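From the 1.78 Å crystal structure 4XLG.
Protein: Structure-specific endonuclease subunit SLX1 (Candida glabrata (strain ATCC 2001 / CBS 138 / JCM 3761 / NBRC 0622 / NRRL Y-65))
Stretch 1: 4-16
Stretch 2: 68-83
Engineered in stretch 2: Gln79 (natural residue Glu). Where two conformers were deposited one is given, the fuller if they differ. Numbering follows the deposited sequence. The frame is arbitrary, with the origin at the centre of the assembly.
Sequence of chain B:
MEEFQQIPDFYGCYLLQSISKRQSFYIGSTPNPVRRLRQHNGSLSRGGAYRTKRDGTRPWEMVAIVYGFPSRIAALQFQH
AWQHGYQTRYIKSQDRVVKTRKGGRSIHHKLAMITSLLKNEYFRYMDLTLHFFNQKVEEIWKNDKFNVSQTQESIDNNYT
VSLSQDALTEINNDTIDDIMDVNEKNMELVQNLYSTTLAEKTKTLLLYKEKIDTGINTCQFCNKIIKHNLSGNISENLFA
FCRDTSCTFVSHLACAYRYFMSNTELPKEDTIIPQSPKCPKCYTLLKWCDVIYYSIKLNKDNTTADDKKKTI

Stretch 1 (4-16) FQQIPDFYGCYLL
Stretch 2, residues 68-83: GFPSRIAALQFQHAWQ

How do the two stretches lie against each other? Residues 4-11 form a loop, extended except at Asp9 (phi/psi -57/-43), that leads into strand 12-16, while residues 68-71 lead into helix 72-83. Strand and helix point nearly the same way, 26° apart, and their axes approach to 8.2 Å. The CA atoms set the register: Ile7 to Pro70 at 5.0 Å, Tyr11 to Phe69 at 5.9 Å, Cys13 to Gln79 at 6.0 Å. Together 715 Å² is buried. No direct hydrogen bond crosses, so packing and water hold the pair. Ser71 (chi1 p) caps the helix, its OG accepting from Ala74 N at 2.9 Å.

What does Tyr11 fill? With phi/psi -150/126, chi1 -143°, between wells, and chi2 -70°, it sends its ring along the first helical turn. The CA of Arg72 sits over one ring face, 4.1 Å from the centroid of Tyr11 and 7° off the normal, a CH-pi contact. Ala75 CB comes to 3.4 Å from Tyr11 CD1; its short side chain lets the broad ring lie close to the helix. The all-t chi1 to chi3 of Arg72 extend its chain past the phenol, with Arg72 CG 3.3 Å from Tyr11 OH.

Which hollow receives Cys13? Its side chain (chi1 m) points toward the helix, and, being short, places its sulfur in a pocket made by Phe69, Ala75, Phe78 and the engineered Gln79. Cys13 SG lies 3.0 Å from Ala75 O, 3.9 Å from Phe69 CE2 and 3.8 Å from Phe78 CD1, meeting both rings obliquely. Phe69 (chi1 m, chi2 -79°) brings its ring edge to the start of the strand and the residue before it, with Phe69 CD2 3.4 Å from Tyr11 O and 4.3 Å from Gly12 CA. Farther along, Trp82 (chi1 t, chi2 6°) reaches the strand with its six-membered ring: CZ3 is 3.7 Å from Cys13 O, and CH2 is 3.6 Å from the CB of Leu15 (chi1 t, chi2 p).

How is the loop end closed? Pro8 fits its ring against the turn before the helix, CD 3.3 Å from Pro70 O, while Ile7 (chi1 m, chi2 t) places CD1 4.2 Å from Pro70 CB. Two waters link the loops, while Phe69 N is buried without a partner. Water 3 donates to Pro8 O (2.8 Å) and Phe69 O (2.7 Å); water 4 accepts from Tyr11 N (2.9 Å) and Gly68 N (2.8 Å). Gly68, at phi/psi 101/11, suits glycine: a CB would jam against the preceding carbonyl.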

# COMPACT_ATOMS: atom_id res chain seq x y z
N PHE B 4 -15.22 0.92 -9.89
CA PHE B 4 -13.90 0.83 -9.26
C PHE B 4 -14.05 0.33 -7.84
O PHE B 4 -15.07 0.57 -7.22
CB PHE B 4 -13.21 2.19 -9.27
CG PHE B 4 -12.62 2.55 -10.61
CD1 PHE B 4 -13.34 2.37 -11.79
CD2 PHE B 4 -11.36 3.10 -10.69
CE1 PHE B 4 -12.78 2.73 -13.03
CE2 PHE B 4 -10.79 3.44 -11.91
CZ PHE B 4 -11.50 3.26 -13.08
N GLN B 5 -13.05 -0.35 -7.31
CA GLN B 5 -13.09 -0.67 -5.90
C GLN B 5 -12.24 0.36 -5.17
O GLN B 5 -11.23 0.84 -5.68
CB GLN B 5 -12.61 -2.10 -5.61
CG GLN B 5 -11.16 -2.37 -5.90
CD GLN B 5 -10.76 -3.83 -5.63
OE1 GLN B 5 -11.43 -4.78 -6.07
NE2 GLN B 5 -9.63 -4.01 -4.97
N GLN B 6 -12.67 0.73 -3.99
CA GLN B 6 -11.89 1.69 -3.20
C GLN B 6 -10.58 1.09 -2.72
O GLN B 6 -10.46 -0.13 -2.51
CB GLN B 6 -12.71 2.21 -2.01
CG GLN B 6 -12.60 1.43 -0.74
CD GLN B 6 -13.02 2.25 0.51
OE1 GLN B 6 -14.20 2.66 0.61
NE2 GLN B 6 -12.05 2.54 1.43
N ILE B 7 -9.59 1.96 -2.53
CA ILE B 7 -8.38 1.63 -1.80
C ILE B 7 -8.77 1.48 -0.31
O ILE B 7 -9.57 2.26 0.18
CB ILE B 7 -7.34 2.72 -1.96
CG1 ILE B 7 -6.89 2.74 -3.47
CG2 ILE B 7 -6.15 2.53 -0.99
CD1 ILE B 7 -5.61 3.49 -3.69
N PRO B 8 -8.31 0.42 0.36
CA PRO B 8 -8.71 0.21 1.77
C PRO B 8 -8.37 1.37 2.65
O PRO B 8 -7.32 2.02 2.47
CB PRO B 8 -7.85 -1.00 2.25
CG PRO B 8 -7.61 -1.78 0.91
CD PRO B 8 -7.44 -0.66 -0.16
N ASP B 9 -9.27 1.65 3.59
CA ASP B 9 -8.94 2.62 4.63
C ASP B 9 -7.68 2.21 5.37
O ASP B 9 -6.87 3.05 5.72
CB ASP B 9 -10.12 2.74 5.64
CG ASP B 9 -11.41 3.17 4.95
OD1 ASP B 9 -11.37 3.86 3.88
OD2 ASP B 9 -12.48 2.79 5.42
N PHE B 10 -7.57 0.93 5.67
CA PHE B 10 -6.38 0.38 6.29
C PHE B 10 -6.19 -1.04 5.84
O PHE B 10 -7.13 -1.83 5.88
CB PHE B 10 -6.49 0.41 7.84
CG PHE B 10 -5.18 -0.00 8.54
CD1 PHE B 10 -4.86 -1.35 8.76
CD2 PHE B 10 -4.27 0.98 8.86
CE1 PHE B 10 -3.60 -1.72 9.35
CE2 PHE B 10 -3.01 0.64 9.50
CZ PHE B 10 -2.69 -0.71 9.73
N TYR B 11 -4.99 -1.40 5.38
CA TYR B 11 -4.75 -2.82 5.14
C TYR B 11 -3.26 -2.98 5.40
O TYR B 11 -2.45 -2.25 4.80
CB TYR B 11 -5.14 -3.26 3.68
CG TYR B 11 -5.75 -4.66 3.69
CD1 TYR B 11 -4.92 -5.81 3.97
CD2 TYR B 11 -7.11 -4.84 3.53
CE1 TYR B 11 -5.51 -7.10 4.03
CE2 TYR B 11 -7.68 -6.10 3.58
CZ TYR B 11 -6.87 -7.20 3.86
OH TYR B 11 -7.48 -8.44 3.92
N GLY B 12 -2.89 -3.91 6.28
CA GLY B 12 -1.49 -3.96 6.67
C GLY B 12 -1.03 -5.40 6.74
O GLY B 12 -1.81 -6.33 6.96
N CYS B 13 0.27 -5.57 6.52
CA CYS B 13 0.96 -6.87 6.71
C CYS B 13 1.80 -6.76 7.97
O CYS B 13 2.69 -5.92 8.03
CB CYS B 13 1.90 -7.19 5.55
SG CYS B 13 1.11 -7.60 4.01
N TYR B 14 1.54 -7.64 8.93
CA TYR B 14 2.12 -7.52 10.27
C TYR B 14 3.06 -8.64 10.57
O TYR B 14 2.97 -9.75 10.03
CB TYR B 14 1.03 -7.47 11.37
CG TYR B 14 0.04 -8.67 11.31
CD1 TYR B 14 0.31 -9.87 12.00
CD2 TYR B 14 -1.15 -8.59 10.52
CE1 TYR B 14 -0.58 -10.94 11.95
CE2 TYR B 14 -2.07 -9.65 10.49
CZ TYR B 14 -1.74 -10.84 11.22
OH TYR B 14 -2.61 -11.88 11.16
N LEU B 15 4.00 -8.31 11.47
CA LEU B 15 4.92 -9.33 12.01
C LEU B 15 4.66 -9.46 13.52
O LEU B 15 4.68 -8.44 14.24
CB LEU B 15 6.37 -8.91 11.75
CG LEU B 15 7.45 -9.81 12.39
CD1 LEU B 15 7.40 -11.24 11.80
CD2 LEU B 15 8.85 -9.16 12.25
N LEU B 16 4.39 -10.68 13.96
CA LEU B 16 4.20 -10.96 15.40
C LEU B 16 5.44 -11.67 15.88
O LEU B 16 6.05 -12.43 15.15
CB LEU B 16 3.00 -11.89 15.66
CG LEU B 16 1.66 -11.51 15.01
CD1 LEU B 16 0.60 -12.62 15.46
CD2 LEU B 16 1.28 -10.05 15.44
N GLY B 68 -0.69 0.83 4.06
CA GLY B 68 -0.78 1.74 2.90
C GLY B 68 -1.04 1.00 1.60
O GLY B 68 -0.94 1.60 0.52
N PHE B 69 -1.36 -0.31 1.67
CA PHE B 69 -1.57 -1.09 0.44
C PHE B 69 -2.79 -0.62 -0.35
O PHE B 69 -3.80 -0.27 0.25
CB PHE B 69 -1.74 -2.57 0.78
CG PHE B 69 -0.44 -3.20 1.24
CD1 PHE B 69 0.50 -3.57 0.29
CD2 PHE B 69 -0.15 -3.34 2.59
CE1 PHE B 69 1.74 -4.12 0.67
CE2 PHE B 69 1.08 -3.89 2.98
CZ PHE B 69 2.03 -4.30 2.01
N PRO B 70 -2.67 -0.61 -1.68
CA PRO B 70 -3.77 -0.08 -2.49
C PRO B 70 -4.93 -1.08 -2.59
O PRO B 70 -5.98 -0.73 -3.11
CB PRO B 70 -3.11 0.14 -3.87
CG PRO B 70 -1.87 -0.79 -3.90
CD PRO B 70 -1.41 -0.77 -2.43
N SER B 71 -4.71 -2.33 -2.18
CA SER B 71 -5.78 -3.34 -2.27
C SER B 71 -5.44 -4.45 -1.33
O SER B 71 -4.28 -4.65 -0.98
CB SER B 71 -5.94 -3.93 -3.69
OG SER B 71 -4.70 -4.52 -4.15
N ARG B 72 -6.45 -5.24 -1.00
CA ARG B 72 -6.21 -6.49 -0.25
C ARG B 72 -5.29 -7.40 -1.10
O ARG B 72 -4.42 -8.06 -0.57
CB ARG B 72 -7.56 -7.20 -0.00
CG ARG B 72 -7.48 -8.61 0.63
CD ARG B 72 -8.89 -9.24 0.64
NE ARG B 72 -8.73 -10.69 0.62
CZ ARG B 72 -8.90 -11.46 -0.45
NH1 ARG B 72 -9.35 -10.95 -1.60
NH2 ARG B 72 -8.67 -12.76 -0.33
N ILE B 73 -5.53 -7.42 -2.41
CA ILE B 73 -4.70 -8.28 -3.27
C ILE B 73 -3.22 -7.91 -3.10
O ILE B 73 -2.36 -8.78 -2.99
CB ILE B 73 -5.07 -8.12 -4.78
CG1 ILE B 73 -6.50 -8.59 -5.03
CG2 ILE B 73 -4.08 -8.92 -5.66
CD1 ILE B 73 -6.76 -9.99 -4.50
N ALA B 74 -2.92 -6.62 -3.19
CA ALA B 74 -1.51 -6.18 -3.03
C ALA B 74 -0.92 -6.54 -1.68
O ALA B 74 0.25 -6.92 -1.59
CB ALA B 74 -1.39 -4.64 -3.25
N ALA B 75 -1.71 -6.39 -0.60
CA ALA B 75 -1.22 -6.76 0.74
C ALA B 75 -0.90 -8.25 0.77
O ALA B 75 0.07 -8.68 1.37
CB ALA B 75 -2.30 -6.43 1.82
N LEU B 76 -1.78 -9.06 0.18
CA LEU B 76 -1.53 -10.52 0.19
C LEU B 76 -0.29 -10.87 -0.63
O LEU B 76 0.47 -11.78 -0.31
CB LEU B 76 -2.74 -11.27 -0.41
CG LEU B 76 -3.97 -11.26 0.51
CD1 LEU B 76 -5.26 -11.73 -0.21
CD2 LEU B 76 -3.66 -12.10 1.76
N GLN B 77 -0.11 -10.18 -1.75
CA GLN B 77 1.13 -10.38 -2.52
C GLN B 77 2.36 -10.12 -1.67
O GLN B 77 3.33 -10.90 -1.73
CB GLN B 77 1.17 -9.49 -3.77
CG GLN B 77 0.13 -9.87 -4.78
CD GLN B 77 0.06 -8.85 -5.89
OE1 GLN B 77 -0.24 -7.68 -5.66
NE2 GLN B 77 0.39 -9.27 -7.10
N PHE B 78 2.34 -9.02 -0.93
CA PHE B 78 3.46 -8.69 -0.02
C PHE B 78 3.60 -9.73 1.06
O PHE B 78 4.69 -10.25 1.32
CB PHE B 78 3.22 -7.31 0.61
CG PHE B 78 4.40 -6.75 1.31
CD1 PHE B 78 4.65 -7.08 2.64
CD2 PHE B 78 5.22 -5.84 0.68
CE1 PHE B 78 5.73 -6.51 3.32
CE2 PHE B 78 6.31 -5.28 1.34
CZ PHE B 78 6.57 -5.62 2.68
N GLN B 79 2.48 -10.07 1.67
CA GLN B 79 2.52 -11.09 2.74
C GLN B 79 3.12 -12.41 2.26
O GLN B 79 3.97 -13.00 2.92
CB GLN B 79 1.09 -11.35 3.25
CG GLN B 79 1.09 -12.41 4.42
CD GLN B 79 -0.24 -13.04 4.54
OE1 GLN B 79 -1.25 -12.36 4.48
NE2 GLN B 79 -0.27 -14.36 4.63
N HIS B 80 2.65 -12.88 1.11
CA HIS B 80 3.14 -14.17 0.64
C HIS B 80 4.61 -14.09 0.27
O HIS B 80 5.35 -15.04 0.48
CB HIS B 80 2.27 -14.64 -0.54
CG HIS B 80 0.86 -14.94 -0.12
ND1 HIS B 80 -0.21 -14.90 -0.99
CD2 HIS B 80 0.35 -15.26 1.09
CE1 HIS B 80 -1.32 -15.19 -0.33
NE2 HIS B 80 -1.01 -15.41 0.93
N ALA B 81 5.04 -12.96 -0.31
CA ALA B 81 6.46 -12.82 -0.68
C ALA B 81 7.33 -12.80 0.60
O ALA B 81 8.43 -13.41 0.65
CB ALA B 81 6.63 -11.53 -1.48
N TRP B 82 6.84 -12.09 1.59
CA TRP B 82 7.54 -11.92 2.87
C TRP B 82 7.68 -13.31 3.53
O TRP B 82 8.78 -13.70 4.00
CB TRP B 82 6.75 -10.93 3.74
CG TRP B 82 7.45 -10.52 5.03
CD1 TRP B 82 8.73 -10.85 5.44
CD2 TRP B 82 6.92 -9.64 6.00
NE1 TRP B 82 8.99 -10.21 6.66
CE2 TRP B 82 7.90 -9.46 7.01
CE3 TRP B 82 5.68 -8.97 6.12
CZ2 TRP B 82 7.67 -8.69 8.15
CZ3 TRP B 82 5.46 -8.17 7.24
CH2 TRP B 82 6.46 -8.03 8.23
N GLN B 83 6.60 -14.09 3.56
CA GLN B 83 6.67 -15.47 4.08
C GLN B 83 7.53 -16.40 3.27
O GLN B 83 8.14 -17.30 3.83
CB GLN B 83 5.27 -16.08 4.17
CG GLN B 83 4.40 -15.33 5.21
CD GLN B 83 2.94 -15.80 5.20
OE1 GLN B 83 2.29 -15.88 4.14
NE2 GLN B 83 2.45 -16.17 6.38
O HOH W 1 -8.56 -6.45 -3.50
O HOH W 2 -8.83 -1.95 -3.86
O HOH W 3 -4.62 1.29 2.26
O HOH W 4 -3.43 1.01 4.76